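Local atomic coordinates of PlaB phospholipase (Legionella pneumophila, PDB entry 6ZTI), a protein that probably hydrolyses phospholipids as a virulence-associated alpha/beta hydrolase whose activity is controlled by NAD(H)-mediated tetramerization. Residues K160-L163 with D164-L168; D184-N188 with G189-F193; G219-V223 with A224-M228; G272-R275 with S276-M279. All coordinates share one frame; numbering follows the deposited sequence.

Interaction 1: residues K160-L163 with D164-L168; sequences KCVL and DWLEL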
ATOM      1  N   LYS B 160      17.007   8.071   0.844  1.00 17.69           N
ATOM      2  CA  LYS B 160      15.704   7.988   0.197  1.00 21.09           C
ATOM      3  C   LYS B 160      15.214   9.355  -0.249  1.00 18.74           C
ATOM      4  O   LYS B 160      14.588   9.478  -1.309  1.00 16.86           O
ATOM      5  CB  LYS B 160      14.687   7.343   1.136  1.00 22.22           C
ATOM      6  CG  LYS B 160      13.401   6.912   0.433  1.00 31.02           C
ATOM      7  CD  LYS B 160      12.335   7.994   0.484  1.00 52.33           C
ATOM      8  CE  LYS B 160      11.082   7.588  -0.277  1.00 48.34           C
ATOM      9  NZ  LYS B 160      10.016   8.634  -0.183  1.00 34.25           N
ATOM     10  N   CYS B 161      15.469  10.400   0.545  1.00 16.64           N
ATOM     11  CA  CYS B 161      14.929  11.708   0.189  1.00 17.92           C
ATOM     12  C   CYS B 161      15.629  12.292  -1.030  1.00 15.66           C
ATOM     13  O   CYS B 161      14.995  12.977  -1.839  1.00 15.10           O
ATOM     14  CB  CYS B 161      15.024  12.664   1.372  1.00 18.27           C
ATOM     15  SG  CYS B 161      13.834  12.268   2.692  1.00 28.12           S
ATOM     16  N   VAL B 162      16.927  12.038  -1.185  1.00  9.99           N
ATOM     17  CA  VAL B 162      17.591  12.467  -2.405  1.00 16.87           C
ATOM     18  C   VAL B 162      17.093  11.669  -3.610  1.00 17.74           C
ATOM     19  O   VAL B 162      17.044  12.191  -4.728  1.00  8.11           O
ATOM     20  CB  VAL B 162      19.117  12.348  -2.246  1.00 26.08           C
ATOM     21  CG1 VAL B 162      19.807  12.676  -3.580  1.00 25.14           C
ATOM     22  CG2 VAL B 162      19.600  13.267  -1.128  1.00 23.48           C
ATOM     23  N   LEU B 163      16.753  10.392  -3.421  1.00 15.19           N
ATOM     24  CA  LEU B 163      16.193   9.611  -4.521  1.00 11.05           C
ATOM     25  C   LEU B 163      14.837  10.145  -4.956  1.00 16.17           C
ATOM     26  O   LEU B 163      14.504  10.095  -6.146  1.00 14.67           O
ATOM     27  CB  LEU B 163      16.062   8.142  -4.119  1.00 13.82           C
ATOM     28  CG  LEU B 163      17.372   7.390  -3.878  1.00 17.74           C
ATOM     29  CD1 LEU B 163      17.091   5.944  -3.498  1.00 24.04           C
ATOM     30  CD2 LEU B 163      18.265   7.433  -5.105  1.00 14.35           C
ATOM     31  N   ASP B 164      14.034  10.653  -4.017  1.00  9.97           N
ATOM     32  CA  ASP B 164      12.774  11.275  -4.409  1.00 13.98           C
ATOM     33  C   ASP B 164      13.007  12.490  -5.300  1.00  7.82           C
ATOM     34  O   ASP B 164      12.184  12.782  -6.178  1.00 13.56           O
ATOM     35  CB  ASP B 164      11.983  11.678  -3.169  1.00 13.82           C
ATOM     36  CG  ASP B 164      11.437  10.491  -2.404  1.00 20.83           C
ATOM     37  OD1 ASP B 164      11.121   9.455  -3.027  1.00 20.59           O
ATOM     38  OD2 ASP B 164      11.320  10.604  -1.174  1.00 22.59           O
ATOM     39  N   TRP B 165      14.112  13.212  -5.088  1.00  8.39           N
ATOM     40  CA  TRP B 165      14.453  14.338  -5.958  1.00 11.44           C
ATOM     41  C   TRP B 165      14.917  13.840  -7.321  1.00  9.71           C
ATOM     42  O   TRP B 165      14.477  14.337  -8.362  1.00  8.52           O
ATOM     43  CB  TRP B 165      15.544  15.213  -5.309  1.00 15.17           C
ATOM     44  CG  TRP B 165      15.682  16.610  -5.908  1.00  7.54           C
ATOM     45  CD1 TRP B 165      15.240  17.789  -5.358  1.00 12.65           C
ATOM     46  CD2 TRP B 165      16.284  16.967  -7.164  1.00  8.49           C
ATOM     47  NE1 TRP B 165      15.528  18.841  -6.191  1.00 16.61           N
ATOM     48  CE2 TRP B 165      16.169  18.367  -7.302  1.00 12.49           C
ATOM     49  CE3 TRP B 165      16.913  16.246  -8.174  1.00 10.72           C
ATOM     50  CZ2 TRP B 165      16.648  19.051  -8.413  1.00 11.54           C
ATOM     51  CZ3 TRP B 165      17.389  16.930  -9.291  1.00 12.72           C
ATOM     52  CH2 TRP B 165      17.255  18.317  -9.396  1.00 14.90           C
ATOM     53  N   LEU B 166      15.807  12.852  -7.331  1.00 10.91           N
ATOM     54  CA  LEU B 166      16.399  12.408  -8.580  1.00  8.60           C
ATOM     55  C   LEU B 166      15.417  11.646  -9.468  1.00  8.30           C
ATOM     56  O   LEU B 166      15.676  11.505 -10.665  1.00  8.90           O
ATOM     57  CB  LEU B 166      17.615  11.542  -8.278  1.00 10.01           C
ATOM     58  CG  LEU B 166      18.828  12.314  -7.765  1.00 11.59           C
ATOM     59  CD1 LEU B 166      19.796  11.378  -7.053  1.00 27.40           C
ATOM     60  CD2 LEU B 166      19.542  13.026  -8.932  1.00 13.78           C
ATOM     61  N   GLU B 167      14.312  11.157  -8.914  1.00  8.30           N
ATOM     62  CA  GLU B 167      13.369  10.351  -9.681  1.00 11.74           C
ATOM     63  C   GLU B 167      12.836  11.143 -10.865  1.00 11.53           C
ATOM     64  O   GLU B 167      12.420  12.294 -10.720  1.00 13.14           O
ATOM     65  CB  GLU B 167      12.215   9.889  -8.784  1.00 10.47           C
ATOM     66  CG  GLU B 167      11.310   8.805  -9.415  1.00 18.18           C
ATOM     67  CD  GLU B 167      10.172   8.332  -8.498  1.00 17.43           C
ATOM     68  OE1 GLU B 167      10.030   8.852  -7.369  1.00 17.80           O
ATOM     69  OE2 GLU B 167       9.406   7.438  -8.909  1.00 13.37           O
ATOM     70  N   LEU B 168      12.867  10.525 -12.048  1.00  9.74           N
ATOM     71  CA  LEU B 168      12.257  11.141 -13.215  1.00 17.69           C
ATOM     72  C   LEU B 168      10.840  11.582 -12.875  1.00 10.34           C
ATOM     73  O   LEU B 168      10.102  10.871 -12.192  1.00  9.71           O
ATOM     74  CB  LEU B 168      12.258  10.161 -14.384  1.00 13.16           C
ATOM     75  CG  LEU B 168      13.641   9.760 -14.915  1.00  9.40           C
ATOM     76  CD1 LEU B 168      13.468   8.692 -15.972  1.00  9.75           C
ATOM     77  CD2 LEU B 168      14.394  10.919 -15.502  1.00  6.88           C
TER
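Lys160 NZ donates to Asp164 OD2 at 2.6 Å, which makes a short salt bridge. The ammonium approaches on the syn lone pair of OD2, so it also lies 3.2 Å from Asp164 OD1. The lysine reaches this position by a bend in its chain (chi2 -93°). The bend brings CE to 3.3 Å from Asp164 OD1. The aspartate leans back over the preceding turn, with CG on the side of its own backbone N. OD1 has a second partner in Asn386 ND2. Together these donors hold both oxygens and would be expected to stabilise the carboxylate as an anion.

The pair is an i to i+4 salt bridge on helix 160-166. Its main chain is bonded by Asp164 N to Lys160 O at 3.0 Å and by Leu166 N to Val162 O at 3.0 Å. Trp165 N is shared weakly between Cys161 O and Val162 O. Leu166 is the last helical residue; Glu167 N still makes a weak bond to Leu163 O, but its backbone angles are no longer helical.

Val162 and Leu166, one helical turn apart, run alongside each other on one flank of the helix, with Val162 CG1 3.7 Å from Leu166 CD1. The Trp165 side chain packs on Met172 and Leu176 of helix 171-180. Glu167 OE2 accepts from Leu385 N and from Gln140 NE2. Gln140 also lines a thio-NAD pocket.

Interaction 2: residues D184-N188 with G189-F193; sequences DCTAN and GVYSF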
ATOM      1  N   ASP B 184      19.088  34.345 -15.729  1.00 11.76           N
ATOM      2  CA  ASP B 184      20.053  34.778 -16.749  1.00 13.82           C
ATOM      3  C   ASP B 184      21.397  34.890 -16.041  1.00 10.46           C
ATOM      4  O   ASP B 184      21.799  35.969 -15.597  1.00 15.14           O
ATOM      5  CB  ASP B 184      19.672  36.076 -17.429  1.00 12.74           C
ATOM      6  CG  ASP B 184      20.401  36.266 -18.767  1.00  9.98           C
ATOM      7  OD1 ASP B 184      21.464  35.640 -18.970  1.00 15.44           O
ATOM      8  OD2 ASP B 184      19.921  37.032 -19.627  1.00 20.09           O
ATOM      9  N   CYS B 185      22.085  33.754 -15.933  1.00 10.93           N
ATOM     10  CA  CYS B 185      23.384  33.731 -15.272  1.00 13.28           C
ATOM     11  C   CYS B 185      24.373  34.634 -15.995  1.00 11.46           C
ATOM     12  O   CYS B 185      25.016  35.491 -15.379  1.00 10.50           O
ATOM     13  CB  CYS B 185      23.913  32.295 -15.215  1.00 18.59           C
ATOM     14  SG  CYS B 185      22.922  31.137 -14.239  1.00 16.04           S
ATOM     15  N   THR B 186      24.493  34.465 -17.311  1.00  9.71           N
ATOM     16  CA  THR B 186      25.483  35.222 -18.061  1.00 11.46           C
ATOM     17  C   THR B 186      25.318  36.722 -17.848  1.00 11.06           C
ATOM     18  O   THR B 186      26.302  37.434 -17.644  1.00 12.38           O
ATOM     19  CB  THR B 186      25.385  34.863 -19.536  1.00 13.03           C
ATOM     20  OG1 THR B 186      25.453  33.443 -19.659  1.00 15.80           O
ATOM     21  CG2 THR B 186      26.526  35.477 -20.301  1.00 18.03           C
ATOM     22  N   ALA B 187      24.081  37.214 -17.864  1.00 13.84           N
ATOM     23  CA  ALA B 187      23.859  38.640 -17.704  1.00 13.67           C
ATOM     24  C   ALA B 187      24.284  39.131 -16.334  1.00 13.39           C
ATOM     25  O   ALA B 187      24.589  40.319 -16.181  1.00 13.80           O
ATOM     26  CB  ALA B 187      22.388  38.958 -17.934  1.00 16.65           C
ATOM     27  N   ASN B 188      24.297  38.243 -15.338  1.00 11.89           N
ATOM     28  CA  ASN B 188      24.669  38.573 -13.973  1.00 15.10           C
ATOM     29  C   ASN B 188      26.111  38.199 -13.672  1.00 18.63           C
ATOM     30  O   ASN B 188      26.516  38.200 -12.505  1.00 18.90           O
ATOM     31  CB  ASN B 188      23.724  37.877 -12.987  1.00 15.05           C
ATOM     32  CG  ASN B 188      22.368  38.538 -12.913  1.00 13.21           C
ATOM     33  OD1 ASN B 188      22.189  39.525 -12.200  1.00 14.19           O
ATOM     34  ND2 ASN B 188      21.396  37.993 -13.640  1.00 16.13           N
ATOM     35  N   GLY B 189      26.893  37.862 -14.693  1.00 16.19           N
ATOM     36  CA  GLY B 189      28.295  37.570 -14.471  1.00 19.08           C
ATOM     37  C   GLY B 189      28.562  36.214 -13.875  1.00 15.90           C
ATOM     38  O   GLY B 189      29.630  36.001 -13.296  1.00 15.82           O
ATOM     39  N   VAL B 190      27.623  35.286 -13.991  1.00 12.92           N
ATOM     40  CA  VAL B 190      27.816  33.909 -13.566  1.00 14.66           C
ATOM     41  C   VAL B 190      27.913  33.076 -14.829  1.00 11.77           C
ATOM     42  O   VAL B 190      26.985  33.064 -15.650  1.00 13.72           O
ATOM     43  CB  VAL B 190      26.685  33.420 -12.653  1.00 10.27           C
ATOM     44  CG1 VAL B 190      26.828  31.921 -12.369  1.00 14.86           C
ATOM     45  CG2 VAL B 190      26.660  34.224 -11.344  1.00 13.79           C
ATOM     46  N   TYR B 191      29.037  32.403 -14.990  1.00 10.11           N
ATOM     47  CA  TYR B 191      29.336  31.631 -16.189  1.00 17.27           C
ATOM     48  C   TYR B 191      29.103  30.168 -15.856  1.00 15.61           C
ATOM     49  O   TYR B 191      29.848  29.577 -15.068  1.00 11.38           O
ATOM     50  CB  TYR B 191      30.758  31.911 -16.667  1.00 12.39           C
ATOM     51  CG  TYR B 191      30.909  33.357 -17.072  1.00 19.19           C
ATOM     52  CD1 TYR B 191      30.206  33.868 -18.158  1.00 17.23           C
ATOM     53  CD2 TYR B 191      31.724  34.224 -16.351  1.00 11.75           C
ATOM     54  CE1 TYR B 191      30.321  35.218 -18.523  1.00 15.49           C
ATOM     55  CE2 TYR B 191      31.837  35.533 -16.699  1.00 15.63           C
ATOM     56  CZ  TYR B 191      31.140  36.037 -17.783  1.00 22.12           C
ATOM     57  OH  TYR B 191      31.272  37.365 -18.126  1.00 22.80           O
ATOM     58  N   SER B 192      28.039  29.607 -16.431  1.00 10.73           N
ATOM     59  CA  SER B 192      27.582  28.259 -16.148  1.00 10.52           C
ATOM     60  C   SER B 192      27.832  27.335 -17.336  1.00 13.13           C
ATOM     61  O   SER B 192      27.660  27.732 -18.494  1.00 12.34           O
ATOM     62  CB  SER B 192      26.092  28.291 -15.814  1.00 14.70           C
ATOM     63  OG  SER B 192      25.677  27.026 -15.352  1.00 14.49           O
ATOM     64  N   PHE B 193      28.222  26.092 -17.048  1.00 15.81           N
ATOM     65  CA  PHE B 193      28.566  25.128 -18.088  1.00  8.47           C
ATOM     66  C   PHE B 193      28.111  23.734 -17.682  1.00 10.09           C
ATOM     67  O   PHE B 193      28.163  23.366 -16.502  1.00 10.50           O
ATOM     68  CB  PHE B 193      30.086  25.065 -18.351  1.00 12.03           C
ATOM     69  CG  PHE B 193      30.763  26.400 -18.377  1.00 10.75           C
ATOM     70  CD1 PHE B 193      30.993  27.101 -17.201  1.00 11.06           C
ATOM     71  CD2 PHE B 193      31.206  26.944 -19.573  1.00 10.74           C
ATOM     72  CE1 PHE B 193      31.621  28.326 -17.225  1.00 13.56           C
ATOM     73  CE2 PHE B 193      31.850  28.174 -19.598  1.00 13.72           C
ATOM     74  CZ  PHE B 193      32.055  28.864 -18.425  1.00 10.48           C
TER
HETATM   75  O   HOH W   1      26.228  31.286 -17.867  1.00 10.57           O
HETATM   76  O   HOH W   2      28.671  38.213 -18.640  1.00 17.65           O
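A Schellman motif ends the short 3-10 segment 186-187 and turns the chain into strand 191-197. Val190 N donates to Cys185 O at 3.0 Å, and Gly189 N donates to Thr186 O inside that bond. Gly189 has a positive phi (77°), as the motif requires at this position, and has no side chain to crowd the turn. Cys185 O is gripped twice. Asn188 N also donates to it, at 2.8 Å, and reaches it from the opposite face of the carbonyl plane to Val190 N.

The start of the turn is fixed by Asp184. Its OD1 accepts from Ala187 N, which makes an Asx motif; the N-H meets the carboxylate from above its plane. Asn188 ND2 bonds back to Asp184 O at 2.8 Å, almost straight (166°) and within the plane of the amide. The side-chain amide therefore ties the two ends of the 184-188 segment together.

Apolar contact is modest. Cys185 CB lies 3.9 Å from Val190 CB. The Thr186 and Tyr191 side chains cross at about a right angle, with Thr186 CG2 near Tyr191 CE1. Val190 touches Leu123 of strand 123-129, and Thr186 touches Arg300 and Tyr303 of helix 300-320.

Two waters complete the polar links. One bridges Thr186 O and Tyr191 OH. The other bonds Thr186 OG1, donates to Val190 O at 2.9 Å and accepts from Ser192 N at 2.9 Å.

Interaction 3: residues G219-V223 with A224-M228; sequences GVVRV and AATNM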
ATOM      1  N   GLY B 219      25.490   5.669 -18.338  1.00  8.88           N
ATOM      2  CA  GLY B 219      25.268   4.653 -17.344  1.00  9.30           C
ATOM      3  C   GLY B 219      24.446   5.123 -16.166  1.00 10.30           C
ATOM      4  O   GLY B 219      23.889   4.290 -15.451  1.00 11.66           O
ATOM      5  N   VAL B 220      24.360   6.435 -15.945  1.00  5.92           N
ATOM      6  CA  VAL B 220      23.633   6.960 -14.798  1.00 11.68           C
ATOM      7  C   VAL B 220      22.711   8.097 -15.220  1.00  7.57           C
ATOM      8  O   VAL B 220      21.565   8.159 -14.777  1.00  7.63           O
ATOM      9  CB  VAL B 220      24.607   7.426 -13.700  1.00  8.24           C
ATOM     10  CG1 VAL B 220      23.858   8.076 -12.550  1.00 19.18           C
ATOM     11  CG2 VAL B 220      25.438   6.273 -13.212  1.00  6.80           C
ATOM     12  N   VAL B 221      23.197   9.011 -16.058  1.00 10.01           N
ATOM     13  CA  VAL B 221      22.434  10.181 -16.473  0.54  8.84           C
ATOM     14  C   VAL B 221      22.369  10.217 -17.988  1.00 10.61           C
ATOM     15  O   VAL B 221      23.385  10.049 -18.670  1.00 11.15           O
ATOM     16  CB  VAL B 221      23.038  11.490 -15.926  0.54 13.25           C
ATOM     17  CG1 VAL B 221      22.810  11.592 -14.437  0.54 13.67           C
ATOM     18  CG2 VAL B 221      24.528  11.581 -16.243  0.54  9.08           C
ATOM     19  N   ARG B 222      21.174  10.443 -18.510  1.00  8.74           N
ATOM     20  CA  ARG B 222      21.004  10.620 -19.937  1.00 11.42           C
ATOM     21  C   ARG B 222      21.565  11.976 -20.349  1.00  7.91           C
ATOM     22  O   ARG B 222      21.410  12.967 -19.633  1.00  5.66           O
ATOM     23  CB  ARG B 222      19.521  10.515 -20.288  1.00  9.31           C
ATOM     24  CG  ARG B 222      18.893   9.193 -19.852  1.00  9.60           C
ATOM     25  CD  ARG B 222      17.394   9.275 -19.778  1.00 10.28           C
ATOM     26  NE  ARG B 222      16.794   7.948 -19.801  1.00 10.98           N
ATOM     27  CZ  ARG B 222      15.505   7.688 -19.586  1.00 10.24           C
ATOM     28  NH1 ARG B 222      14.660   8.666 -19.310  1.00 11.40           N
ATOM     29  NH2 ARG B 222      15.063   6.435 -19.641  1.00  9.25           N
ATOM     30  N   VAL B 223      22.234  12.021 -21.506  1.00  7.58           N
ATOM     31  CA  VAL B 223      22.736  13.298 -22.015  1.00  9.00           C
ATOM     32  C   VAL B 223      21.644  14.354 -21.938  1.00  5.35           C
ATOM     33  O   VAL B 223      21.866  15.484 -21.497  1.00  7.93           O
ATOM     34  CB  VAL B 223      23.256  13.145 -23.457  1.00  7.68           C
ATOM     35  CG1 VAL B 223      23.685  14.496 -24.028  1.00 10.49           C
ATOM     36  CG2 VAL B 223      24.408  12.155 -23.535  1.00  8.45           C
ATOM     37  N   ALA B 224      20.451  14.014 -22.409  1.00  8.76           N
ATOM     38  CA  ALA B 224      19.389  15.003 -22.433  1.00  3.62           C
ATOM     39  C   ALA B 224      19.004  15.457 -21.034  1.00  7.02           C
ATOM     40  O   ALA B 224      18.565  16.597 -20.860  1.00 11.85           O
ATOM     41  CB  ALA B 224      18.156  14.450 -23.158  1.00  7.74           C
ATOM     42  N   ALA B 225      19.162  14.596 -20.027  1.00  5.20           N
ATOM     43  CA  ALA B 225      18.840  15.003 -18.666  1.00  5.14           C
ATOM     44  C   ALA B 225      19.920  15.857 -18.016  1.00  7.27           C
ATOM     45  O   ALA B 225      19.702  16.344 -16.899  1.00  7.12           O
ATOM     46  CB  ALA B 225      18.588  13.791 -17.782  1.00  6.10           C
ATOM     47  N   THR B 226      21.071  16.054 -18.666  1.00  6.79           N
ATOM     48  CA  THR B 226      22.074  16.959 -18.111  1.00  6.82           C
ATOM     49  C   THR B 226      21.903  18.391 -18.603  1.00  7.18           C
ATOM     50  O   THR B 226      22.359  19.326 -17.937  1.00  6.75           O
ATOM     51  CB  THR B 226      23.506  16.520 -18.455  1.00  5.74           C
ATOM     52  OG1 THR B 226      23.771  16.728 -19.851  1.00  4.55           O
ATOM     53  CG2 THR B 226      23.766  15.075 -18.107  1.00  6.21           C
ATOM     54  N   ASN B 227      21.263  18.574 -19.751  1.00 11.35           N
ATOM     55  CA  ASN B 227      21.313  19.830 -20.476  1.00  8.65           C
ATOM     56  C   ASN B 227      20.434  20.880 -19.806  1.00 10.74           C
ATOM     57  O   ASN B 227      19.234  20.664 -19.610  1.00 12.49           O
ATOM     58  CB  ASN B 227      20.862  19.603 -21.913  1.00 10.15           C
ATOM     59  CG  ASN B 227      21.382  20.646 -22.859  1.00  7.83           C
ATOM     60  OD1 ASN B 227      21.749  21.747 -22.460  1.00 10.03           O
ATOM     61  ND2 ASN B 227      21.405  20.307 -24.137  1.00  9.62           N
ATOM     62  N   MET B 228      21.019  22.030 -19.492  1.00 11.14           N
ATOM     63  CA  MET B 228      20.229  23.136 -18.959  1.00 12.96           C
ATOM     64  C   MET B 228      19.582  23.989 -20.041  1.00  8.85           C
ATOM     65  O   MET B 228      18.955  25.000 -19.714  1.00 12.75           O
ATOM     66  CB  MET B 228      21.105  24.004 -18.061  1.00 11.65           C
ATOM     67  CG  MET B 228      21.444  23.313 -16.774  1.00  8.17           C
ATOM     68  SD  MET B 228      20.012  22.984 -15.743  1.00 11.22           S
ATOM     69  CE  MET B 228      19.426  24.662 -15.476  1.00 13.52           C
TER
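Thr226 grips Val223 O twice, through its side chain and its backbone. OG1 of Thr226 donates to Val223 O at 2.8 Å, in the carbonyl plane and on a lone pair. The backbone N of Thr226 reaches Val223 O at 3.0 Å from above that plane. The two donors therefore use different parts of the oxygen. OG1 gets there because it sits between the backbone N and the carbonyl carbon of its own residue (chi1 71°). This folds the hydroxyl back against the preceding turn and satisfies it in a buried place. The same rotation sets Thr226 CG2 at 3.5 Å from Arg222 O.

Val223 and Ala224 open the short helix 223-226. Its other main-chain bonds here are weak: Arg222 O receives Ala225 N at 2.8 Å and Thr226 N at 3.3 Å. Ala225 CB rests 3.5 Å from Arg222 O. The Arg222 side chain leads away from the turn and forms salt bridges with Glu214 and with Asp380, a residue of a thio-NAD pocket.

The short helix touches both the parallel and the mixed sheet. Val223 packs on Phe258 and Val260 of strand 257-261, and Thr226 on Val194 and Thr196 of strand 191-197. From the mixed sheet, Met342 of strand 340-349 touches Arg222 and Ala225, and Thr452 OG1 of strand 452-463 is bonded to Ala224 O.

Interaction 4: residues G272-R275 with S276-M279; sequences GIIR and SITM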
ATOM      1  N   GLY B 272      35.708   7.292 -16.058  1.00  9.24           N
ATOM      2  CA  GLY B 272      34.802   8.195 -15.369  1.00 11.94           C
ATOM      3  C   GLY B 272      35.111   9.649 -15.682  1.00 13.16           C
ATOM      4  O   GLY B 272      36.271  10.066 -15.705  1.00  9.98           O
ATOM      5  N   ILE B 273      34.047  10.440 -15.881  1.00  8.20           N
ATOM      6  CA  ILE B 273      34.221  11.804 -16.384  1.00  9.54           C
ATOM      7  C   ILE B 273      35.174  12.623 -15.511  1.00 12.66           C
ATOM      8  O   ILE B 273      35.915  13.464 -16.033  1.00 12.46           O
ATOM      9  CB  ILE B 273      32.859  12.498 -16.539  1.00  9.34           C
ATOM     10  CG1 ILE B 273      33.033  13.899 -17.137  1.00  9.47           C
ATOM     11  CG2 ILE B 273      32.137  12.584 -15.208  1.00  9.13           C
ATOM     12  CD1 ILE B 273      31.760  14.469 -17.772  1.00  9.57           C
ATOM     13  N   ILE B 274      35.192  12.402 -14.188  1.00 12.14           N
ATOM     14  CA  ILE B 274      36.182  13.080 -13.343  1.00 12.67           C
ATOM     15  C   ILE B 274      37.058  12.059 -12.617  1.00 14.03           C
ATOM     16  O   ILE B 274      38.243  12.310 -12.370  1.00 14.58           O
ATOM     17  CB  ILE B 274      35.518  14.069 -12.353  1.00 11.93           C
ATOM     18  CG1 ILE B 274      36.592  14.805 -11.527  1.00 13.72           C
ATOM     19  CG2 ILE B 274      34.524  13.370 -11.452  1.00 11.08           C
ATOM     20  CD1 ILE B 274      36.069  15.939 -10.628  1.00 16.11           C
ATOM     21  N   ARG B 275      36.502  10.885 -12.303  1.00 11.08           N
ATOM     22  CA  ARG B 275      37.249   9.896 -11.531  1.00 13.28           C
ATOM     23  C   ARG B 275      38.510   9.426 -12.252  1.00 19.02           C
ATOM     24  O   ARG B 275      39.500   9.079 -11.596  1.00 16.76           O
ATOM     25  CB  ARG B 275      36.356   8.693 -11.220  1.00 14.03           C
ATOM     26  CG  ARG B 275      37.012   7.657 -10.308  1.00 14.52           C
ATOM     27  CD  ARG B 275      37.160   8.175  -8.881  1.00 19.95           C
ATOM     28  NE  ARG B 275      37.684   7.167  -7.962  1.00 22.48           N
ATOM     29  CZ  ARG B 275      38.977   6.956  -7.740  1.00 33.39           C
ATOM     30  NH1 ARG B 275      39.895   7.674  -8.379  1.00 36.05           N
ATOM     31  NH2 ARG B 275      39.350   6.018  -6.877  1.00 41.87           N
ATOM     32  N   SER B 276      38.499   9.399 -13.585  1.00 13.61           N
ATOM     33  CA  SER B 276      39.610   8.850 -14.353  1.00 14.28           C
ATOM     34  C   SER B 276      40.771   9.829 -14.547  1.00 19.90           C
ATOM     35  O   SER B 276      41.802   9.435 -15.110  1.00 17.09           O
ATOM     36  CB  SER B 276      39.106   8.372 -15.718  1.00 14.46           C
ATOM     37  OG  SER B 276      38.765   9.451 -16.568  1.00 13.44           O
ATOM     38  N   ILE B 277      40.653  11.064 -14.061  1.00 14.27           N
ATOM     39  CA  ILE B 277      41.683  12.080 -14.257  1.00 13.59           C
ATOM     40  C   ILE B 277      42.861  11.794 -13.336  1.00 14.76           C
ATOM     41  O   ILE B 277      42.698  11.685 -12.116  1.00 14.80           O
ATOM     42  CB  ILE B 277      41.115  13.483 -13.990  1.00 12.57           C
ATOM     43  CG1 ILE B 277      39.976  13.791 -14.956  1.00 11.22           C
ATOM     44  CG2 ILE B 277      42.199  14.536 -14.104  1.00 17.97           C
ATOM     45  CD1 ILE B 277      39.320  15.125 -14.709  1.00 13.91           C
ATOM     46  N   THR B 278      44.059  11.716 -13.912  1.00 17.23           N
ATOM     47  CA  THR B 278      45.287  11.587 -13.140  1.00 18.82           C
ATOM     48  C   THR B 278      46.245  12.702 -13.536  1.00 20.61           C
ATOM     49  O   THR B 278      46.098  13.327 -14.591  1.00 19.41           O
ATOM     50  CB  THR B 278      45.972  10.226 -13.357  1.00 22.95           C
ATOM     51  OG1 THR B 278      46.512  10.161 -14.683  1.00 16.86           O
ATOM     52  CG2 THR B 278      44.983   9.094 -13.153  1.00 19.68           C
ATOM     53  N   MET B 279      47.244  12.940 -12.678  1.00 23.22           N
ATOM     54  CA  MET B 279      48.276  13.912 -13.020  1.00 33.00           C
ATOM     55  C   MET B 279      48.942  13.553 -14.338  1.00 29.09           C
ATOM     56  O   MET B 279      49.358  14.444 -15.090  1.00 22.05           O
ATOM     57  CB  MET B 279      49.329  13.993 -11.911  1.00 25.57           C
ATOM     58  CG  MET B 279      48.867  14.685 -10.631  1.00 35.38           C
ATOM     59  SD  MET B 279      48.339  16.383 -10.907  1.00 49.39           S
ATOM     60  CE  MET B 279      49.841  17.130 -11.541  1.00 38.56           C
TER
HETATM   61  O   HOH W   3      42.131   9.027 -10.957  1.00 21.21           O
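Ser276 turns its hydroxyl back over Gly272, while Ile277 lays its chain against Ile274. Ser276 OG lies between its own backbone N and carbonyl carbon (chi1 71°). From there it donates to Gly272 O at 2.7 Å. Ser276 N donates to the same oxygen at 3.1 Å. The two donors reach Gly272 O from opposite faces of its carbonyl plane, so one residue clasps the oxygen from both sides.

Ile274 to Ile277 form a type I beta turn, with Arg275 and Ser276 at its corners. Ile277 N donates to Ile274 O at 3.2 Å and meets it from above the carbonyl plane. Ile277 CG1 lies over the same oxygen at 3.4 Å, on the backbone N side of its own residue. Its CD1 goes on to reach Ile274 CG1 at 4.2 Å. Both isoleucines also pack on Leu35 of helix 35-44, and Ile274 touches His99 at the end of strand 93-99. Arg275 starts away from the following residues, and its side chain touches Asn30 and Lys269. A bound glycerol, probably from the crystallisation liquor, lies close to it.

A water donates to Arg275 O at 2.7 Å and to Ile277 O at 3.0 Å, and so bridges two carbonyls of the turn. Ser276 OG is also bonded to His285 NE2. Since OG gives its hydrogen to Gly272 O, this second bond is consistent with the imidazole NE2 acting as the donor.

In the fold
The four contacts follow one another along the chain. Each closes a local turn, and none nests in or crosses another. Interaction 1 lies within helix 160-166, the first helix after the unmodelled residues 148-156. Interaction 2 comes after helix 171-180 and starts strand 191-197 of the parallel sheet. Interaction 3 lies at the short helix 223-226, which links strand 191-197 with the mixed sheet. Interaction 4 turns the loop between strand 257-261 and helix 286-296 and rests on helix 35-44. Only interactions 1 and 3 touch, through Leu168 CD1 and Arg222 NH1 at 3.5 Å. Both lie near bound thio-NAD. Interactions 2 and 4 lie away from the annotated sites.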